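Local coordinates for acetoin utilization protein AcuB, putative (Vibrio cholerae, PDB 2O16), which is of unknown function; an AcuB-like protein with a pair of CBS domains, it may take part in acetoin utilization, perhaps by sensing a nucleotide, at residues I5-M10 against G122-S127; H29-L34 against G50-R55. One frame throughout, in Å; residues are numbered along the deposited sequence.

Contact 1. Residues I5-M10 against G122-S127; sequences IKVEDM and GIITDS. With PO4 (phosphate ion), chain C.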
loop_
_atom_site.group_PDB
_atom_site.type_symbol
_atom_site.label_atom_id
_atom_site.label_comp_id
_atom_site.label_asym_id
_atom_site.label_seq_id
_atom_site.Cartn_x
_atom_site.Cartn_y
_atom_site.Cartn_z
ATOM N N ILE A 5 12.826 -11.856 -10.694
ATOM C CA ILE A 5 12.386 -11.173 -9.473
ATOM C C ILE A 5 10.872 -11.158 -9.339
ATOM O O ILE A 5 10.160 -10.708 -10.246
ATOM C CB ILE A 5 12.903 -9.713 -9.365
ATOM C CG1 ILE A 5 14.399 -9.633 -9.652
ATOM C CG2 ILE A 5 12.649 -9.158 -7.948
ATOM C CD1 ILE A 5 14.906 -8.173 -9.836
ATOM N N LYS A 6 10.400 -11.643 -8.193
ATOM C CA LYS A 6 8.980 -11.661 -7.857
ATOM C C LYS A 6 8.655 -10.501 -6.928
ATOM O O LYS A 6 9.537 -9.987 -6.230
ATOM C CB LYS A 6 8.645 -12.953 -7.143
ATOM C CG LYS A 6 8.864 -14.196 -7.999
ATOM C CD LYS A 6 9.129 -15.407 -7.121
ATOM C CE LYS A 6 8.786 -16.717 -7.845
ATOM N NZ LYS A 6 8.988 -16.643 -9.336
ATOM N N VAL A 7 7.380 -10.124 -6.901
ATOM C CA VAL A 7 6.879 -9.073 -6.010
ATOM C C VAL A 7 7.309 -9.308 -4.568
ATOM O O VAL A 7 7.811 -8.411 -3.921
ATOM C CB VAL A 7 5.326 -8.964 -6.129
ATOM C CG1 VAL A 7 4.705 -8.420 -4.856
ATOM C CG2 VAL A 7 4.959 -8.119 -7.367
ATOM N N GLU A 8 7.158 -10.535 -4.078
ATOM C CA GLU A 8 7.546 -10.861 -2.694
ATOM C C GLU A 8 9.019 -10.611 -2.354
ATOM O O GLU A 8 9.369 -10.522 -1.174
ATOM C CB GLU A 8 7.181 -12.316 -2.364
ATOM C CG GLU A 8 7.849 -13.349 -3.273
ATOM C CD GLU A 8 7.278 -14.756 -3.089
ATOM O OE1 GLU A 8 6.492 -15.000 -2.131
ATOM O OE2 GLU A 8 7.631 -15.624 -3.917
ATOM N N ASP A 9 9.870 -10.520 -3.383
ATOM C CA ASP A 9 11.313 -10.299 -3.211
ATOM C C ASP A 9 11.615 -8.847 -2.847
ATOM O O ASP A 9 12.674 -8.542 -2.274
ATOM C CB ASP A 9 12.080 -10.685 -4.498
ATOM C CG ASP A 9 12.015 -12.172 -4.814
ATOM O OD1 ASP A 9 11.872 -12.984 -3.875
ATOM O OD2 ASP A 9 12.140 -12.541 -6.017
ATOM N N MET A 10 10.679 -7.941 -3.129
ATOM C CA MET A 10 10.936 -6.508 -2.949
ATOM C C MET A 10 9.878 -5.743 -2.172
ATOM O O MET A 10 10.079 -4.560 -1.855
ATOM C CB MET A 10 11.162 -5.846 -4.322
ATOM C CG MET A 10 9.970 -5.964 -5.287
ATOM S SD MET A 10 8.709 -4.698 -4.930
ATOM C CE MET A 10 9.501 -3.240 -5.614
ATOM N N GLY A 122 1.853 -8.217 2.238
ATOM C CA GLY A 122 2.809 -7.138 2.018
ATOM C C GLY A 122 2.175 -6.002 1.245
ATOM O O GLY A 122 1.019 -6.092 0.857
ATOM N N ILE A 123 2.950 -4.938 1.016
ATOM C CA ILE A 123 2.552 -3.864 0.092
ATOM C C ILE A 123 3.730 -3.485 -0.788
ATOM O O ILE A 123 4.885 -3.629 -0.372
ATOM C CB ILE A 123 2.045 -2.575 0.817
ATOM C CG1 ILE A 123 3.112 -2.025 1.801
ATOM C CG2 ILE A 123 0.667 -2.866 1.492
ATOM C CD1 ILE A 123 2.744 -0.636 2.472
ATOM N N ILE A 124 3.433 -3.017 -2.006
ATOM C CA ILE A 124 4.455 -2.407 -2.849
ATOM C C ILE A 124 4.211 -0.915 -2.853
ATOM O O ILE A 124 3.125 -0.468 -3.236
ATOM C CB ILE A 124 4.377 -2.884 -4.319
ATOM C CG1 ILE A 124 4.443 -4.415 -4.423
ATOM C CG2 ILE A 124 5.491 -2.187 -5.149
ATOM C CD1 ILE A 124 4.168 -4.907 -5.848
ATOM N N THR A 125 5.195 -0.131 -2.431
ATOM C CA THR A 125 5.057 1.323 -2.504
ATOM C C THR A 125 6.218 1.945 -3.260
ATOM O O THR A 125 7.211 1.267 -3.562
ATOM C CB THR A 125 5.039 2.018 -1.120
ATOM O OG1 THR A 125 6.254 1.727 -0.449
ATOM C CG2 THR A 125 3.826 1.567 -0.270
ATOM N N ASP A 126 6.103 3.248 -3.546
ATOM C CA ASP A 126 7.212 3.954 -4.178
ATOM C C ASP A 126 8.518 3.693 -3.390
ATOM O O ASP A 126 9.588 3.518 -3.995
ATOM C CB ASP A 126 6.895 5.452 -4.362
ATOM C CG ASP A 126 6.220 6.076 -3.137
ATOM O OD1 ASP A 126 6.409 5.573 -2.011
ATOM O OD2 ASP A 126 5.508 7.083 -3.301
ATOM N N SER A 127 8.432 3.637 -2.055
ATOM C CA SER A 127 9.638 3.385 -1.245
ATOM C C SER A 127 10.344 2.075 -1.637
ATOM O O SER A 127 11.567 2.003 -1.656
ATOM C CB SER A 127 9.350 3.433 0.265
ATOM O OG SER A 127 8.683 4.654 0.586
HETATM P P PO4 C . 4.865 5.192 1.262
HETATM O O1 PO4 C . 3.573 4.748 1.903
HETATM O O2 PO4 C . 4.503 5.675 -0.129
HETATM O O3 PO4 C . 5.331 6.375 2.081
HETATM O O4 PO4 C . 5.935 4.117 1.213
#

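Contact 2. Residues H29-L34 against G50-R55; sequences HLMEAL and GIVSQR. With PO4 (phosphate ion), chain E.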
loop_
_atom_site.group_PDB
_atom_site.type_symbol
_atom_site.label_atom_id
_atom_site.label_comp_id
_atom_site.label_asym_id
_atom_site.label_seq_id
_atom_site.Cartn_x
_atom_site.Cartn_y
_atom_site.Cartn_z
ATOM N N HIS A 29 -2.435 9.725 12.380
ATOM C CA HIS A 29 -1.412 9.551 13.408
ATOM C C HIS A 29 -0.395 8.483 13.059
ATOM O O HIS A 29 0.813 8.660 13.269
ATOM C CB HIS A 29 -2.041 9.246 14.782
ATOM C CG HIS A 29 -2.795 10.400 15.371
ATOM N ND1 HIS A 29 -2.356 11.705 15.277
ATOM C CD2 HIS A 29 -3.943 10.443 16.088
ATOM C CE1 HIS A 29 -3.219 12.505 15.883
ATOM N NE2 HIS A 29 -4.192 11.763 16.383
ATOM N N LEU A 30 -0.875 7.373 12.507
ATOM C CA LEU A 30 0.004 6.289 12.138
ATOM C C LEU A 30 0.924 6.729 10.996
ATOM O O LEU A 30 2.102 6.442 11.017
ATOM C CB LEU A 30 -0.831 5.075 11.720
ATOM C CG LEU A 30 -0.070 3.855 11.233
ATOM C CD1 LEU A 30 0.771 3.359 12.393
ATOM C CD2 LEU A 30 -1.101 2.791 10.792
ATOM N N MET A 31 0.361 7.421 10.009
ATOM C CA MET A 31 1.147 7.968 8.893
ATOM C C MET A 31 2.230 8.952 9.353
ATOM O O MET A 31 3.371 8.892 8.902
ATOM C CB MET A 31 0.209 8.641 7.901
ATOM C CG MET A 31 -0.510 7.607 6.984
ATOM S SD MET A 31 -1.482 8.444 5.755
ATOM C CE MET A 31 -2.579 7.070 5.258
ATOM N N GLU A 32 1.865 9.837 10.267
ATOM C CA GLU A 32 2.838 10.771 10.885
ATOM C C GLU A 32 3.922 10.086 11.737
ATOM O O GLU A 32 5.128 10.400 11.607
ATOM C CB GLU A 32 2.084 11.818 11.689
ATOM C CG GLU A 32 1.297 12.762 10.804
ATOM C CD GLU A 32 0.356 13.646 11.580
ATOM O OE1 GLU A 32 0.189 13.433 12.809
ATOM O OE2 GLU A 32 -0.220 14.555 10.953
ATOM N N ALA A 33 3.520 9.124 12.563
ATOM C CA ALA A 33 4.467 8.425 13.426
ATOM C C ALA A 33 5.548 7.687 12.644
ATOM O O ALA A 33 6.722 7.662 13.045
ATOM C CB ALA A 33 3.743 7.459 14.367
ATOM N N LEU A 34 5.158 7.068 11.534
ATOM C CA LEU A 34 6.102 6.285 10.758
ATOM C C LEU A 34 6.584 6.977 9.488
ATOM O O LEU A 34 7.431 6.431 8.780
ATOM C CB LEU A 34 5.457 4.952 10.398
ATOM C CG LEU A 34 4.922 4.136 11.567
ATOM C CD1 LEU A 34 4.237 2.883 11.021
ATOM C CD2 LEU A 34 6.035 3.797 12.570
ATOM N N GLY A 50 -9.435 -2.922 2.180
ATOM C CA GLY A 50 -9.223 -1.657 1.433
ATOM C C GLY A 50 -7.903 -1.026 1.858
ATOM O O GLY A 50 -7.125 -1.644 2.565
ATOM N N ILE A 51 -7.649 0.214 1.424
ATOM C CA ILE A 51 -6.420 0.882 1.758
ATOM C C ILE A 51 -6.678 2.398 1.746
ATOM O O ILE A 51 -7.466 2.894 0.929
ATOM C CB ILE A 51 -5.252 0.414 0.815
ATOM C CG1 ILE A 51 -3.955 1.186 1.088
ATOM C CG2 ILE A 51 -5.656 0.479 -0.662
ATOM C CD1 ILE A 51 -2.742 0.488 0.532
ATOM N N VAL A 52 -6.072 3.123 2.687
ATOM C CA VAL A 52 -6.208 4.581 2.701
ATOM C C VAL A 52 -4.832 5.216 2.464
ATOM O O VAL A 52 -3.829 4.747 3.009
ATOM C CB VAL A 52 -6.850 5.101 4.040
ATOM C CG1 VAL A 52 -8.327 4.644 4.133
ATOM C CG2 VAL A 52 -6.036 4.604 5.269
ATOM N N SER A 53 -4.789 6.236 1.611
ATOM C CA SER A 53 -3.540 6.948 1.337
ATOM C C SER A 53 -3.590 8.290 2.047
ATOM O O SER A 53 -4.657 8.734 2.484
ATOM C CB SER A 53 -3.377 7.181 -0.171
ATOM O OG SER A 53 -4.432 8.004 -0.642
ATOM N N GLN A 54 -2.444 8.956 2.140
ATOM C CA GLN A 54 -2.452 10.350 2.601
ATOM C C GLN A 54 -3.409 11.183 1.758
ATOM O O GLN A 54 -4.146 12.035 2.290
ATOM C CB GLN A 54 -1.051 10.962 2.535
ATOM C CG GLN A 54 -1.034 12.437 3.001
ATOM C CD GLN A 54 0.324 13.067 2.768
ATOM O OE1 GLN A 54 0.657 13.475 1.653
ATOM N NE2 GLN A 54 1.132 13.084 3.801
ATOM N N ARG A 55 -3.435 10.924 0.445
ATOM C CA ARG A 55 -4.340 11.658 -0.427
ATOM C C ARG A 55 -5.818 11.459 -0.047
ATOM O O ARG A 55 -6.625 12.400 -0.103
ATOM C CB ARG A 55 -4.091 11.339 -1.913
ATOM C CG ARG A 55 -5.018 12.170 -2.849
ATOM C CD ARG A 55 -4.630 12.056 -4.319
ATOM N NE ARG A 55 -5.610 12.683 -5.207
ATOM C CZ ARG A 55 -5.481 12.778 -6.530
ATOM N NH1 ARG A 55 -4.408 12.290 -7.140
ATOM N NH2 ARG A 55 -6.430 13.365 -7.250
HETATM P P PO4 E . -6.082 7.911 -4.134
HETATM O O1 PO4 E . -7.284 7.255 -3.485
HETATM O O2 PO4 E . -6.279 9.408 -4.003
HETATM O O3 PO4 E . -4.771 7.524 -3.425
HETATM O O4 PO4 E . -6.074 7.590 -5.621
#

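Contact 1. Residues I5-M10 against G122-S127
I124, V7 and M10 meet in the hydrophobic core of the second CBS motif, where a turn near the N terminus closes over the end of strand 119-124. I124 has the largest share of the buried surface and is the common partner of V7 and M10: its side chain leaves the strand toward the turn, and its two branches reach different partners. CG1 lies anti to the carbonyl carbon (chi1 -55°) and sets CD1 against both V7 methyls, 3.6 Å from V7 CG2 and 3.7 Å from V7 CG1. CG2 takes M10, whose chain bends at both chi2 and chi3 and lays SD 4.1 Å from I124 CG2. Each pair of side chains crosses at about a right angle. L97, V114 and F129 join this apolar cluster.

The turn is closed on itself by the backbone bond from M10 N to V7 O and by K6 N, which donates to D9 OD2.

Past I124 the chain passes into helix 126-141, with T125 at its N-cap, and the hydroxyls here face a phosphate ion probably taken up from the crystallisation liquor. S127 OG donates a hydrogen bond of 2.9 Å to phosphate O4, and T125 OG1 lies 2.9 Å from the same oxygen.

Contact 2. Residues H29-L34 against G50-R55
M31 reaches from helix 24-34 to the junction of strand 48-53 and helix 54-64, joining helix and sheet within the first CBS motif. Its CG stands anti to the carbonyl carbon (chi1 -79°), and beyond CG the chain runs extended, so that sulfur and methyl arrive together at the turn between strand and helix.

Van der Waals contact with the backbone dominates. CE rests 3.5 Å from V52 O and 3.6 Å from S53 C, while SD lies beside the first residue of the helix, 3.8 Å from Q54 N. The apolar side-chain contacts are looser: CE approaches V52 CG2 at 4.2 Å, and SD comes to 4.1 Å from Q54 CB. V39, on the neighbouring strand 38-42, touches both M31 and V52 and continues this apolar layer.

The polar interactions belong to the other side of the junction. S53, at the N-cap of helix 54-64, points its CB away from helix 24-34. Its OG caps a backbone N in the first turn of the helix and donates a 2.8 Å hydrogen bond to O3 of a phosphate ion, probably from the crystallisation liquor. D56 OD2 in turn accepts from S53 N, the pattern of a capping box. The aliphatic part of R55 also lies along the ion, CD being 3.1 Å from phosphate O2.

No hydrogen bond crosses between the two segments. Their direct contact therefore rests on dispersion and shape, with M31 supplying the touching atoms from the helix, while the S53 hydroxyl serves both the helix start and the anion.

In the fold
From the N terminus, the chain first forms the 5-10 turn, whose partner, 122-127, comes only near the end of the second CBS motif, at the step from strand 119-124 into helix 126-141; contact 1 thus closes a loop of 111 residues. Contact 2 falls wholly within that loop and closes a short one, in which the hairpin strands 38-42 and 48-53 lead from helix 24-34 to helix 54-64. The contacts therefore nest without crossing. The centres of contacts 1 and 2 are about 18 Å apart. Contact 2 joins neighbouring elements of the first motif, whereas contact 1 brings the N-terminal turn onto the second. R37, which salt-bridges D126, also bonds through its backbone with Q54, linking the two regions.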